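Local atomic coordinates of xylulose kinase (Bifidobacterium adolescentis ATCC 15703, PDB entry 3I8B), a protein that probably catalyses the ATP-dependent phosphorylation of D-xylulose to D-xylulose 5-phosphate. Residues T22-G27 and A481-T485; Q101-L105 and L144-W149; R174-Y178 and V251-I257; I336-G340 and F403-L407; R441-I447 and E490-T495. All coordinates share one frame; numbering follows the deposited sequence.

Contact 1 (T22-G27 and A481-T485)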
# COMPACT_ATOMS: atom_id res chain seq x y z
N THR A 22 -15.60 -14.99 8.73
CA THR A 22 -16.75 -14.22 8.27
C THR A 22 -17.72 -15.01 7.41
O THR A 22 -17.35 -15.98 6.75
CB THR A 22 -16.33 -12.85 7.61
OG1 THR A 22 -16.73 -12.77 6.24
CG2 THR A 22 -14.87 -12.61 7.72
N ASP A 23 -18.98 -14.57 7.42
CA ASP A 23 -20.03 -15.20 6.63
C ASP A 23 -19.80 -14.95 5.15
O ASP A 23 -19.72 -13.80 4.71
CB ASP A 23 -21.38 -14.64 7.07
CG ASP A 23 -22.54 -15.34 6.41
OD1 ASP A 23 -22.75 -15.14 5.20
OD2 ASP A 23 -23.25 -16.08 7.11
N ALA A 24 -19.66 -16.02 4.37
CA ALA A 24 -19.31 -15.89 2.96
C ALA A 24 -20.38 -15.14 2.18
O ALA A 24 -20.11 -14.39 1.24
CB ALA A 24 -19.08 -17.26 2.36
N GLU A 25 -21.62 -15.33 2.59
CA GLU A 25 -22.72 -14.74 1.84
C GLU A 25 -22.96 -13.27 2.19
O GLU A 25 -23.26 -12.47 1.31
CB GLU A 25 -23.98 -15.57 2.07
CG GLU A 25 -25.19 -15.14 1.28
CD GLU A 25 -26.33 -16.09 1.53
OE1 GLU A 25 -27.20 -15.76 2.38
OE2 GLU A 25 -26.33 -17.18 0.92
N THR A 26 -22.80 -12.92 3.47
CA THR A 26 -23.16 -11.58 3.94
C THR A 26 -22.00 -10.66 4.31
O THR A 26 -22.18 -9.44 4.40
CB THR A 26 -24.06 -11.65 5.19
OG1 THR A 26 -23.30 -12.19 6.28
CG2 THR A 26 -25.28 -12.53 4.92
N GLY A 27 -20.82 -11.23 4.56
CA GLY A 27 -19.69 -10.45 5.04
C GLY A 27 -19.73 -10.21 6.54
O GLY A 27 -18.83 -9.58 7.11
N ALA A 481 -21.40 -9.10 -3.12
CA ALA A 481 -22.03 -7.80 -2.88
C ALA A 481 -22.38 -7.58 -1.41
O ALA A 481 -23.56 -7.57 -1.05
CB ALA A 481 -23.27 -7.67 -3.74
N TRP A 482 -21.37 -7.38 -0.56
CA TRP A 482 -21.58 -7.21 0.88
C TRP A 482 -22.05 -5.79 1.26
O TRP A 482 -21.66 -4.80 0.64
CB TRP A 482 -20.31 -7.58 1.67
CG TRP A 482 -19.95 -9.05 1.62
CD1 TRP A 482 -20.74 -10.06 1.15
CD2 TRP A 482 -18.74 -9.67 2.09
NE1 TRP A 482 -20.09 -11.27 1.29
CE2 TRP A 482 -18.87 -11.06 1.87
CE3 TRP A 482 -17.56 -9.19 2.68
CZ2 TRP A 482 -17.86 -11.97 2.21
CZ3 TRP A 482 -16.56 -10.09 3.02
CH2 TRP A 482 -16.71 -11.46 2.78
N GLN A 483 -22.90 -5.72 2.28
CA GLN A 483 -23.34 -4.44 2.82
C GLN A 483 -22.15 -3.66 3.38
O GLN A 483 -21.30 -4.21 4.08
CB GLN A 483 -24.38 -4.63 3.93
CG GLN A 483 -25.82 -4.46 3.49
CD GLN A 483 -26.19 -3.01 3.19
OE1 GLN A 483 -26.82 -2.71 2.17
NE2 GLN A 483 -25.80 -2.10 4.08
N LEU A 484 -22.11 -2.38 3.06
CA LEU A 484 -21.10 -1.48 3.59
C LEU A 484 -21.74 -0.49 4.55
O LEU A 484 -22.79 0.09 4.24
CB LEU A 484 -20.46 -0.72 2.44
CG LEU A 484 -19.94 -1.65 1.34
CD1 LEU A 484 -19.90 -0.95 0.00
CD2 LEU A 484 -18.58 -2.23 1.73
N THR A 485 -21.13 -0.30 5.72
CA THR A 485 -21.63 0.68 6.67
C THR A 485 -20.97 2.05 6.45
O THR A 485 -19.74 2.16 6.39
CB THR A 485 -21.45 0.21 8.13
OG1 THR A 485 -22.14 -1.03 8.33
CG2 THR A 485 -22.01 1.23 9.11
O HOH W 1 -24.33 -8.17 3.19
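Trp482 lays its indole against the turn formed by Ala24 to Gly27. Gly27 CA sits over the centre of the six-membered ring, 16° off its normal, a CH-pi contact, while Thr26 C lies over the same face nearer the rim. At the ring edge NE1 donates to Ala24 O at 3.1 Å. That oxygen lies close to the indole plane, yet the donor stands above the carbonyl plane, 51° out of it, and the bond is bent. Obliquely to the ring, Thr22 OG1 lies 3.7 Å from Trp482 CH2, and this buried hydroxyl has no polar partner in the model. The torsion chi1 of -68°, with CG anti to the carbonyl carbon, turns the indole against the turn. A water links the backbones, donating to Thr26 O at 2.8 Å and accepting from Gln483 N at 3.0 Å.

The second shell shapes the turn. It connects the antiparallel strands 16-23 and 29-36, with Gly27 N bonded to Asp23 O at 2.8 Å. Asp23 OD1 accepts from Thr26 N at 2.8 Å, an Asx motif, and Arg4 pairs with OD2. Ala466 and Ala470 of helix 460-474 also touch Trp482. A hairpin of the N-terminal sheet thus meets the loop leading to edge strand 486-490 of the other sheet through one indole, which donates at its edge and receives the Gly27 CA-H on one face.

Contact 2 (Q101-L105 and L144-W149); sequences QAAAL and LTKVAW
Gln101 lies along the helix turn that carries Ala148 and Trp149. Its CB is 3.7 Å from Thr145 O and just as near Ala148 CB. Next, CG rests on the Ala148 methyl, the CG to CB distance being 3.6 Å, and comes close to the backbone N of Trp149. A bend at chi2 (76°) then swings the amide over the start of the tryptophan side chain: CD approaches Trp149 CA, and NE2 meets CD1 of the indole in the ring plane at 3.5 Å, amide and ring planes standing 81° apart. NE2 also makes a weak hydrogen bond to Ser98 O. With an alanine at Gln101, the Ala148 methyl and the CD1 edge of Trp149 would probably lose their cover, and a gap would open between the helices. The two segments belong to helices 99-110 and 143-153 of the N-terminal FGGY domain; their axes approach to 9.2 Å at a crossing angle of 105°, so the packed patch is short. One turn before Ala148, Thr145 turns CG2 between Leu105 CD1, at 3.8 Å, and Ala102 CB, at 4.0 Å, whereas its OG1 bonds to Tyr142 O. Leu105 CD2 and Leu144 CD2 meet at 4.2 Å, and Val220 of helix 214-225 touches both leucines.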
# COMPACT_ATOMS: atom_id res chain seq x y z
N GLN A 101 20.37 2.28 -2.08
CA GLN A 101 20.11 1.38 -3.18
C GLN A 101 18.98 1.89 -4.08
O GLN A 101 19.05 1.76 -5.30
CB GLN A 101 19.84 -0.03 -2.67
CG GLN A 101 21.10 -0.75 -2.18
CD GLN A 101 21.57 -0.27 -0.82
OE1 GLN A 101 22.75 -0.38 -0.48
NE2 GLN A 101 20.65 0.26 -0.02
N ALA A 102 17.95 2.49 -3.49
CA ALA A 102 16.88 3.07 -4.28
C ALA A 102 17.43 4.19 -5.18
O ALA A 102 17.14 4.25 -6.38
CB ALA A 102 15.76 3.60 -3.38
N ALA A 103 18.26 5.05 -4.59
CA ALA A 103 18.92 6.12 -5.33
C ALA A 103 19.78 5.57 -6.47
O ALA A 103 19.72 6.05 -7.60
CB ALA A 103 19.77 6.98 -4.40
N ALA A 104 20.59 4.56 -6.15
CA ALA A 104 21.48 3.95 -7.12
C ALA A 104 20.73 3.29 -8.29
O ALA A 104 21.16 3.38 -9.45
CB ALA A 104 22.40 2.95 -6.42
N LEU A 105 19.62 2.62 -7.99
CA LEU A 105 18.81 1.99 -9.04
C LEU A 105 18.36 3.01 -10.07
O LEU A 105 18.36 2.74 -11.27
CB LEU A 105 17.57 1.30 -8.44
CG LEU A 105 17.82 -0.01 -7.72
CD1 LEU A 105 16.63 -0.40 -6.86
CD2 LEU A 105 18.13 -1.09 -8.75
N LEU A 144 12.83 -4.79 -4.38
CA LEU A 144 14.09 -4.85 -5.11
C LEU A 144 15.20 -4.09 -4.38
O LEU A 144 16.35 -4.51 -4.39
CB LEU A 144 13.94 -4.28 -6.53
CG LEU A 144 15.18 -4.43 -7.43
CD1 LEU A 144 15.55 -5.91 -7.62
CD2 LEU A 144 14.93 -3.77 -8.78
N THR A 145 14.86 -2.98 -3.73
CA THR A 145 15.88 -2.18 -3.05
C THR A 145 16.45 -2.94 -1.86
O THR A 145 17.64 -2.81 -1.56
CB THR A 145 15.38 -0.79 -2.63
OG1 THR A 145 14.60 -0.89 -1.42
CG2 THR A 145 14.54 -0.16 -3.74
N LYS A 146 15.61 -3.75 -1.22
CA LYS A 146 16.04 -4.57 -0.08
C LYS A 146 17.02 -5.65 -0.54
O LYS A 146 18.05 -5.89 0.09
CB LYS A 146 14.84 -5.24 0.60
CG LYS A 146 13.71 -4.31 1.00
CD LYS A 146 14.20 -3.10 1.81
CE LYS A 146 13.02 -2.41 2.48
NZ LYS A 146 13.42 -1.12 3.12
N VAL A 147 16.68 -6.29 -1.66
CA VAL A 147 17.54 -7.32 -2.22
C VAL A 147 18.88 -6.72 -2.61
O VAL A 147 19.92 -7.28 -2.32
CB VAL A 147 16.90 -8.01 -3.44
CG1 VAL A 147 17.86 -9.06 -4.03
CG2 VAL A 147 15.55 -8.64 -3.04
N ALA A 148 18.83 -5.55 -3.25
CA ALA A 148 20.03 -4.76 -3.54
C ALA A 148 20.89 -4.52 -2.30
O ALA A 148 22.11 -4.68 -2.34
CB ALA A 148 19.64 -3.44 -4.16
N TRP A 149 20.25 -4.12 -1.21
CA TRP A 149 20.95 -3.80 0.01
C TRP A 149 21.66 -5.05 0.54
O TRP A 149 22.80 -4.98 1.02
CB TRP A 149 19.98 -3.24 1.06
CG TRP A 149 20.67 -2.93 2.36
CD1 TRP A 149 21.14 -1.72 2.77
CD2 TRP A 149 21.00 -3.86 3.40
NE1 TRP A 149 21.73 -1.83 4.01
CE2 TRP A 149 21.65 -3.14 4.42
CE3 TRP A 149 20.78 -5.24 3.58
CZ2 TRP A 149 22.10 -3.74 5.59
CZ3 TRP A 149 21.23 -5.84 4.74
CH2 TRP A 149 21.88 -5.09 5.73

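Contact 3 (R174-Y178 and V251-I257); sequences RIAGY and VKADPAI
Val251 and Ala176 meet methyl to methyl, Val251 CG2 lying 3.8 Å from Ala176 CB, at the point where helix 167-175 closes in a Schellman motif: Gly177 takes positive phi (96°) and its N bonds back to Arg174 O. The other branch, Val251 CG1, comes to the edge of the Tyr178 ring, 3.7 Å from OH. Its position follows from chi1 of -67°, which sets CG1 anti to the carbonyl carbon. The side chain of Val251 is also about 8 Å from the bound magnesium ion, whose site includes Glu190, Leu192 and Thr241, so this end of the contact borders the metal-binding region.

At Lys252 the backbone does the work. Its O receives a CA-H contact from Ala176, and a water donates both to this O and to Ala176 O. Its CB points away from the helix end, and NZ bonds to Gly264 O. Ala253 then sets its CB 3.9 Å from Ile175 CG2, facing the interior that Leu268 of strand 267-273 also lines.

Asp254 supplies the direct backbone link: its N donates to Ile175 O at 2.9 Å, in the carbonyl plane and on a lone pair, with an N-H...O angle of 159°. Its CB packs on Gly177 CA, while OD2 accepts from Ala256 N, forming an Asx turn, with Ile257 N bonded to Asp254 O, and the chain returns toward the helix. Ile257 reaches the last turn of helix 167-175, and Trp49 and Phe52 of helix 46-58 also touch it. Its CG2 meets Ile175 CG2 at 4.2 Å, and its CD1 abuts Ile175 O at 3.4 Å.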
# COMPACT_ATOMS: atom_id res chain seq x y z
N ARG A 174 3.03 -20.92 4.44
CA ARG A 174 3.03 -21.58 5.75
C ARG A 174 1.64 -22.15 6.11
O ARG A 174 1.52 -23.24 6.69
CB ARG A 174 3.47 -20.60 6.83
CG ARG A 174 4.91 -20.12 6.69
CD ARG A 174 5.92 -21.27 6.67
NE ARG A 174 5.68 -22.26 7.72
CZ ARG A 174 5.98 -22.08 9.01
NH1 ARG A 174 6.56 -20.96 9.43
NH2 ARG A 174 5.70 -23.04 9.88
N ILE A 175 0.60 -21.41 5.78
CA ILE A 175 -0.77 -21.88 6.02
C ILE A 175 -1.06 -23.17 5.22
O ILE A 175 -1.73 -24.09 5.73
CB ILE A 175 -1.78 -20.74 5.76
CG1 ILE A 175 -1.75 -19.74 6.94
CG2 ILE A 175 -3.20 -21.28 5.52
CD1 ILE A 175 -2.52 -18.47 6.68
N ALA A 176 -0.54 -23.24 3.99
CA ALA A 176 -0.61 -24.43 3.16
C ALA A 176 0.19 -25.57 3.75
O ALA A 176 0.18 -26.67 3.23
CB ALA A 176 -0.11 -24.13 1.72
N GLY A 177 0.92 -25.29 4.82
CA GLY A 177 1.62 -26.34 5.54
C GLY A 177 3.08 -26.52 5.15
O GLY A 177 3.72 -27.46 5.61
N TYR A 178 3.60 -25.63 4.32
CA TYR A 178 4.99 -25.68 3.88
C TYR A 178 5.90 -24.96 4.87
O TYR A 178 5.42 -24.29 5.79
CB TYR A 178 5.15 -25.10 2.47
CG TYR A 178 4.40 -25.92 1.45
CD1 TYR A 178 4.82 -27.21 1.15
CD2 TYR A 178 3.25 -25.44 0.84
CE1 TYR A 178 4.14 -27.99 0.24
CE2 TYR A 178 2.56 -26.22 -0.07
CZ TYR A 178 3.01 -27.49 -0.36
OH TYR A 178 2.35 -28.28 -1.26
N VAL A 251 -2.71 -24.91 -4.16
CA VAL A 251 -2.66 -25.65 -2.91
C VAL A 251 -3.72 -25.09 -1.95
O VAL A 251 -4.02 -23.90 -1.98
CB VAL A 251 -1.26 -25.56 -2.23
CG1 VAL A 251 -0.21 -26.29 -3.06
CG2 VAL A 251 -0.86 -24.09 -2.00
N LYS A 252 -4.25 -25.95 -1.08
CA LYS A 252 -5.23 -25.56 -0.07
C LYS A 252 -4.52 -25.38 1.26
O LYS A 252 -3.35 -25.74 1.38
CB LYS A 252 -6.29 -26.67 0.10
CG LYS A 252 -7.08 -27.00 -1.16
CD LYS A 252 -8.09 -28.13 -0.89
CE LYS A 252 -8.94 -28.42 -2.12
NZ LYS A 252 -9.89 -29.57 -1.90
N ALA A 253 -5.21 -24.85 2.25
CA ALA A 253 -4.66 -24.80 3.60
C ALA A 253 -4.39 -26.22 4.05
O ALA A 253 -5.13 -27.14 3.70
CB ALA A 253 -5.63 -24.14 4.55
N ASP A 254 -3.32 -26.39 4.82
CA ASP A 254 -3.07 -27.64 5.53
C ASP A 254 -4.25 -27.88 6.49
O ASP A 254 -4.68 -26.96 7.18
CB ASP A 254 -1.76 -27.50 6.32
CG ASP A 254 -1.32 -28.81 6.97
OD1 ASP A 254 -0.40 -29.47 6.43
OD2 ASP A 254 -1.86 -29.16 8.04
N PRO A 255 -4.78 -29.12 6.52
CA PRO A 255 -5.99 -29.41 7.32
C PRO A 255 -5.81 -29.20 8.83
O PRO A 255 -6.79 -28.98 9.54
CB PRO A 255 -6.29 -30.89 7.01
CG PRO A 255 -5.60 -31.18 5.74
CD PRO A 255 -4.38 -30.27 5.69
N ALA A 256 -4.57 -29.27 9.31
CA ALA A 256 -4.28 -28.99 10.71
C ALA A 256 -4.48 -27.51 11.00
O ALA A 256 -4.72 -27.12 12.14
CB ALA A 256 -2.86 -29.43 11.09
N ILE A 257 -4.41 -26.69 9.95
CA ILE A 257 -4.60 -25.26 10.11
C ILE A 257 -6.02 -24.77 9.79
O ILE A 257 -6.61 -24.02 10.58
CB ILE A 257 -3.54 -24.45 9.31
CG1 ILE A 257 -2.16 -24.61 9.97
CG2 ILE A 257 -3.91 -22.99 9.25
CD1 ILE A 257 -1.01 -24.43 9.00
O HOH W 2 -1.51 -27.51 1.27

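Contact 4 (I336-G340 and F403-L407)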
# COMPACT_ATOMS: atom_id res chain seq x y z
N ILE A 336 0.36 18.20 9.66
CA ILE A 336 0.17 19.61 9.34
C ILE A 336 -0.60 20.32 10.46
O ILE A 336 -0.32 21.47 10.81
CB ILE A 336 -0.61 19.78 8.02
CG1 ILE A 336 0.16 19.17 6.85
CG2 ILE A 336 -0.92 21.25 7.76
CD1 ILE A 336 -0.58 19.26 5.52
N LEU A 337 -1.59 19.63 11.00
CA LEU A 337 -2.42 20.18 12.06
C LEU A 337 -1.66 20.27 13.38
O LEU A 337 -1.94 21.14 14.21
CB LEU A 337 -3.68 19.32 12.22
CG LEU A 337 -4.75 19.56 11.16
CD1 LEU A 337 -6.06 20.00 11.80
CD2 LEU A 337 -4.27 20.58 10.12
N ASP A 338 -0.71 19.36 13.58
CA ASP A 338 0.18 19.43 14.73
C ASP A 338 1.07 20.68 14.62
O ASP A 338 1.23 21.44 15.57
CB ASP A 338 1.04 18.17 14.83
CG ASP A 338 0.20 16.92 15.08
OD1 ASP A 338 -0.74 16.99 15.90
OD2 ASP A 338 0.47 15.86 14.47
N ALA A 339 1.62 20.88 13.43
CA ALA A 339 2.40 22.07 13.13
C ALA A 339 1.59 23.30 13.51
O ALA A 339 2.10 24.21 14.17
CB ALA A 339 2.74 22.12 11.65
N GLY A 340 0.33 23.31 13.09
CA GLY A 340 -0.58 24.41 13.38
C GLY A 340 -0.74 24.70 14.87
O GLY A 340 -0.80 25.86 15.27
N PHE A 403 -3.63 26.55 7.53
CA PHE A 403 -3.14 25.23 7.92
C PHE A 403 -4.13 24.14 7.47
O PHE A 403 -3.74 23.13 6.88
CB PHE A 403 -2.95 25.15 9.43
CG PHE A 403 -1.61 25.62 9.92
CD1 PHE A 403 -0.48 24.84 9.75
CD2 PHE A 403 -1.49 26.82 10.60
CE1 PHE A 403 0.75 25.27 10.21
CE2 PHE A 403 -0.27 27.26 11.07
CZ PHE A 403 0.85 26.48 10.88
N VAL A 404 -5.41 24.35 7.76
CA VAL A 404 -6.44 23.38 7.37
C VAL A 404 -6.61 23.30 5.85
O VAL A 404 -6.69 22.21 5.26
CB VAL A 404 -7.80 23.70 8.02
CG1 VAL A 404 -8.85 22.70 7.56
CG2 VAL A 404 -7.68 23.69 9.53
N GLU A 405 -6.68 24.46 5.20
CA GLU A 405 -6.87 24.51 3.76
C GLU A 405 -5.66 23.91 3.05
O GLU A 405 -5.78 23.36 1.96
CB GLU A 405 -7.14 25.95 3.29
CG GLU A 405 -8.49 26.50 3.75
CD GLU A 405 -8.87 27.81 3.05
OE1 GLU A 405 -7.96 28.49 2.52
OE2 GLU A 405 -10.08 28.16 3.04
N GLY A 406 -4.49 24.01 3.68
CA GLY A 406 -3.28 23.47 3.09
C GLY A 406 -3.30 21.96 3.11
O GLY A 406 -2.99 21.32 2.12
N LEU A 407 -3.67 21.39 4.25
CA LEU A 407 -3.79 19.94 4.38
C LEU A 407 -4.72 19.39 3.29
O LEU A 407 -4.35 18.48 2.56
CB LEU A 407 -4.33 19.60 5.77
CG LEU A 407 -4.50 18.13 6.18
CD1 LEU A 407 -4.63 18.02 7.68
CD2 LEU A 407 -5.69 17.49 5.49
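Phe403 turns its ring toward the backbone of Gly340 through chi1 of -87°, which holds CG roughly anti to the carbonyl carbon, and chi2 then presents a face of the ring to the glycine. Across from Leu407, Ile336 has chi2 extended, carrying CD1 straight out to the neighbouring backbone. The first arrangement gives a CH-pi contact: Gly340 CA stands 3.4 Å above the ring centroid of Phe403, only 6° off the normal. Gly340 N lies over the same face, 3.5 Å from CE1, and the Ala339 methyl approaches CE1 obliquely, at 4.0 Å. Although Gly340 has ordinary helical backbone angles, a CB there would point at the phenyl group and sit tightly against Phe403 CG, so the lack of a side chain probably helps the ring to lie this close.

The segments come from helices 335-344 and 396-420 of the C-terminal FGGY domain, packed nearly antiparallel, their axes 9.4 Å apart and their directions 168° from one another. Toward the other end Ile336 CG2 approaches Phe403 O at 3.5 Å, and Ile336 CD1 presses on Leu407 CA at 3.5 Å, tighter than usual carbon contact. Were Phe403 replaced by an alanine, a gap would probably open over Gly340 and Phe386 would lose its edge-to-face partner. Leu367 of strand 366-368 touches both Ile336 and Phe403. On the flank, Leu337 CD2 packs against Leu407 CD1 at 3.6 Å, the two side chains crossing at about a right angle.

Contact 5 (R441-I447 and E490-T495); sequences RTLAPSI and ETGEPT
Pro445 presses its ring into the backbone of Glu490 to Gly492, where helix 438-448 of the C-terminal FGGY domain is crossed by the chain leaving edge strand 486-490. The helix is kinked here, since neither Pro445 N nor Ser446 N bonds to the preceding turn. This is the compact half of the contact: Pro445 CG lies 3.2 Å from Glu490 O and 3.4 Å from Glu490 CB, and Pro445 CB touches Gly492 N at 3.3 Å. Gly492 fits close to this ring; a CB there would crowd Pro445 CB. Glu490 CG packs 3.4 Å from Arg441 O. The exact place of Glu490 OE2 is doubtful, but it forms a salt bridge with Arg454, while Arg441 NH2 bonds to Ala435 O.

Further along, Ser446 fastens the loop by polar bonds. Thr495 N donates to Ser446 O at 3.1 Å, nearly straight (168°), from 37° above the carbonyl plane. The hydroxyls add a second link, Thr495 OG1 donating to Ser446 OG at 2.8 Å; chi1 of 162° at the serine, with OG anti to its N, turns the acceptor to that side. CA-H contacts from Ser446 to Glu493 O and from Pro494 to Ser446 O fill in between.

The outer side is looser. Thr491, Glu493 and Pro494 direct their CB atoms away from the helix and are exposed, and waters link the backbones. One water donates to Thr442 O and weakly to Thr491 O. At the opposite end another water lies 2.8 Å from Thr495 O and 3.2 Å from Ile447 O.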
# COMPACT_ATOMS: atom_id res chain seq x y z
N ARG A 441 -13.26 17.15 8.17
CA ARG A 441 -14.58 16.66 7.82
C ARG A 441 -15.48 17.77 7.27
O ARG A 441 -16.23 17.54 6.31
CB ARG A 441 -15.21 16.02 9.07
CG ARG A 441 -16.54 15.35 8.85
CD ARG A 441 -17.11 14.80 10.16
NE ARG A 441 -16.24 13.80 10.79
CZ ARG A 441 -16.64 12.95 11.73
NH1 ARG A 441 -17.90 12.96 12.17
NH2 ARG A 441 -15.79 12.07 12.25
N THR A 442 -15.41 18.96 7.84
CA THR A 442 -16.30 20.05 7.42
C THR A 442 -15.88 20.72 6.12
O THR A 442 -16.71 21.07 5.28
CB THR A 442 -16.41 21.15 8.49
OG1 THR A 442 -17.04 20.61 9.66
CG2 THR A 442 -17.24 22.31 7.96
N LEU A 443 -14.58 20.92 5.95
CA LEU A 443 -14.08 21.65 4.81
C LEU A 443 -13.76 20.77 3.59
O LEU A 443 -13.58 21.28 2.49
CB LEU A 443 -12.87 22.51 5.20
CG LEU A 443 -13.26 23.70 6.09
CD1 LEU A 443 -12.04 24.46 6.59
CD2 LEU A 443 -14.22 24.64 5.37
N ALA A 444 -13.73 19.45 3.79
CA ALA A 444 -13.35 18.53 2.70
C ALA A 444 -14.15 18.67 1.40
O ALA A 444 -13.57 18.82 0.32
CB ALA A 444 -13.37 17.09 3.19
N PRO A 445 -15.49 18.64 1.48
CA PRO A 445 -16.27 18.68 0.24
C PRO A 445 -15.99 19.93 -0.57
O PRO A 445 -15.81 19.87 -1.78
CB PRO A 445 -17.72 18.69 0.72
CG PRO A 445 -17.67 18.11 2.10
CD PRO A 445 -16.36 18.58 2.67
N SER A 446 -15.96 21.06 0.14
CA SER A 446 -15.67 22.37 -0.43
C SER A 446 -14.38 22.38 -1.26
O SER A 446 -14.37 22.77 -2.43
CB SER A 446 -15.57 23.41 0.70
OG SER A 446 -14.90 24.59 0.29
N ILE A 447 -13.28 21.96 -0.64
CA ILE A 447 -12.00 22.09 -1.32
C ILE A 447 -11.64 20.86 -2.19
O ILE A 447 -11.01 21.00 -3.23
CB ILE A 447 -10.86 22.62 -0.37
CG1 ILE A 447 -9.76 21.59 -0.14
CG2 ILE A 447 -11.41 23.24 0.94
CD1 ILE A 447 -8.68 21.72 -1.16
N GLU A 490 -20.28 13.97 3.70
CA GLU A 490 -20.10 15.42 3.82
C GLU A 490 -20.34 16.12 2.49
O GLU A 490 -19.74 15.77 1.46
CB GLU A 490 -18.71 15.76 4.35
CG GLU A 490 -18.25 14.94 5.55
CD GLU A 490 -18.97 15.30 6.84
OE1 GLU A 490 -19.58 16.39 6.92
OE2 GLU A 490 -18.90 14.49 7.78
N THR A 491 -21.21 17.11 2.51
CA THR A 491 -21.49 17.87 1.31
C THR A 491 -21.17 19.33 1.57
O THR A 491 -21.27 19.79 2.70
CB THR A 491 -22.96 17.73 0.87
OG1 THR A 491 -23.80 18.36 1.84
CG2 THR A 491 -23.34 16.26 0.74
N GLY A 492 -20.78 20.04 0.53
CA GLY A 492 -20.46 21.45 0.66
C GLY A 492 -20.21 22.04 -0.70
O GLY A 492 -19.60 21.40 -1.56
N GLU A 493 -20.69 23.26 -0.91
CA GLU A 493 -20.46 23.94 -2.17
C GLU A 493 -18.97 24.03 -2.47
O GLU A 493 -18.18 24.38 -1.60
CB GLU A 493 -21.10 25.33 -2.18
CG GLU A 493 -22.62 25.28 -2.30
CD GLU A 493 -23.07 24.47 -3.50
OE1 GLU A 493 -22.74 24.86 -4.64
OE2 GLU A 493 -23.76 23.44 -3.29
N PRO A 494 -18.58 23.67 -3.70
CA PRO A 494 -17.20 23.78 -4.16
C PRO A 494 -16.69 25.21 -4.15
O PRO A 494 -17.39 26.13 -4.56
CB PRO A 494 -17.28 23.27 -5.60
CG PRO A 494 -18.48 22.36 -5.60
CD PRO A 494 -19.46 22.99 -4.67
N THR A 495 -15.47 25.39 -3.65
CA THR A 495 -14.79 26.68 -3.70
C THR A 495 -13.46 26.48 -4.43
O THR A 495 -12.45 26.14 -3.82
CB THR A 495 -14.53 27.23 -2.30
OG1 THR A 495 -13.72 26.29 -1.56
CG2 THR A 495 -15.84 27.46 -1.56
O HOH W 3 -19.70 20.12 5.60
O HOH W 4 -18.34 19.37 -2.92
O HOH W 5 -10.48 24.12 -3.59

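In the fold
Contacts 2 and 3 follow one another within the N-terminal FGGY domain, their centres 33 Å apart; contacts 4 and 5 come later in the chain. The last two are neighbours, with centres 16 Å apart, and touch through Val404 CG1 and Leu443 CD1 at 3.8 Å, so helix 396-420 is in contact with both helix 335-344 and helix 438-448. Contact 1 encloses contacts 2, 3 and 4 along the chain and interlocks with contact 5: residues 481-485 lead through strand 486-490 straight into 490-495. The loop before that strand meets the N-terminal hairpin and the loop after it meets helix 438-448, so this short tract touches both domains of the actin-like ATPase fold.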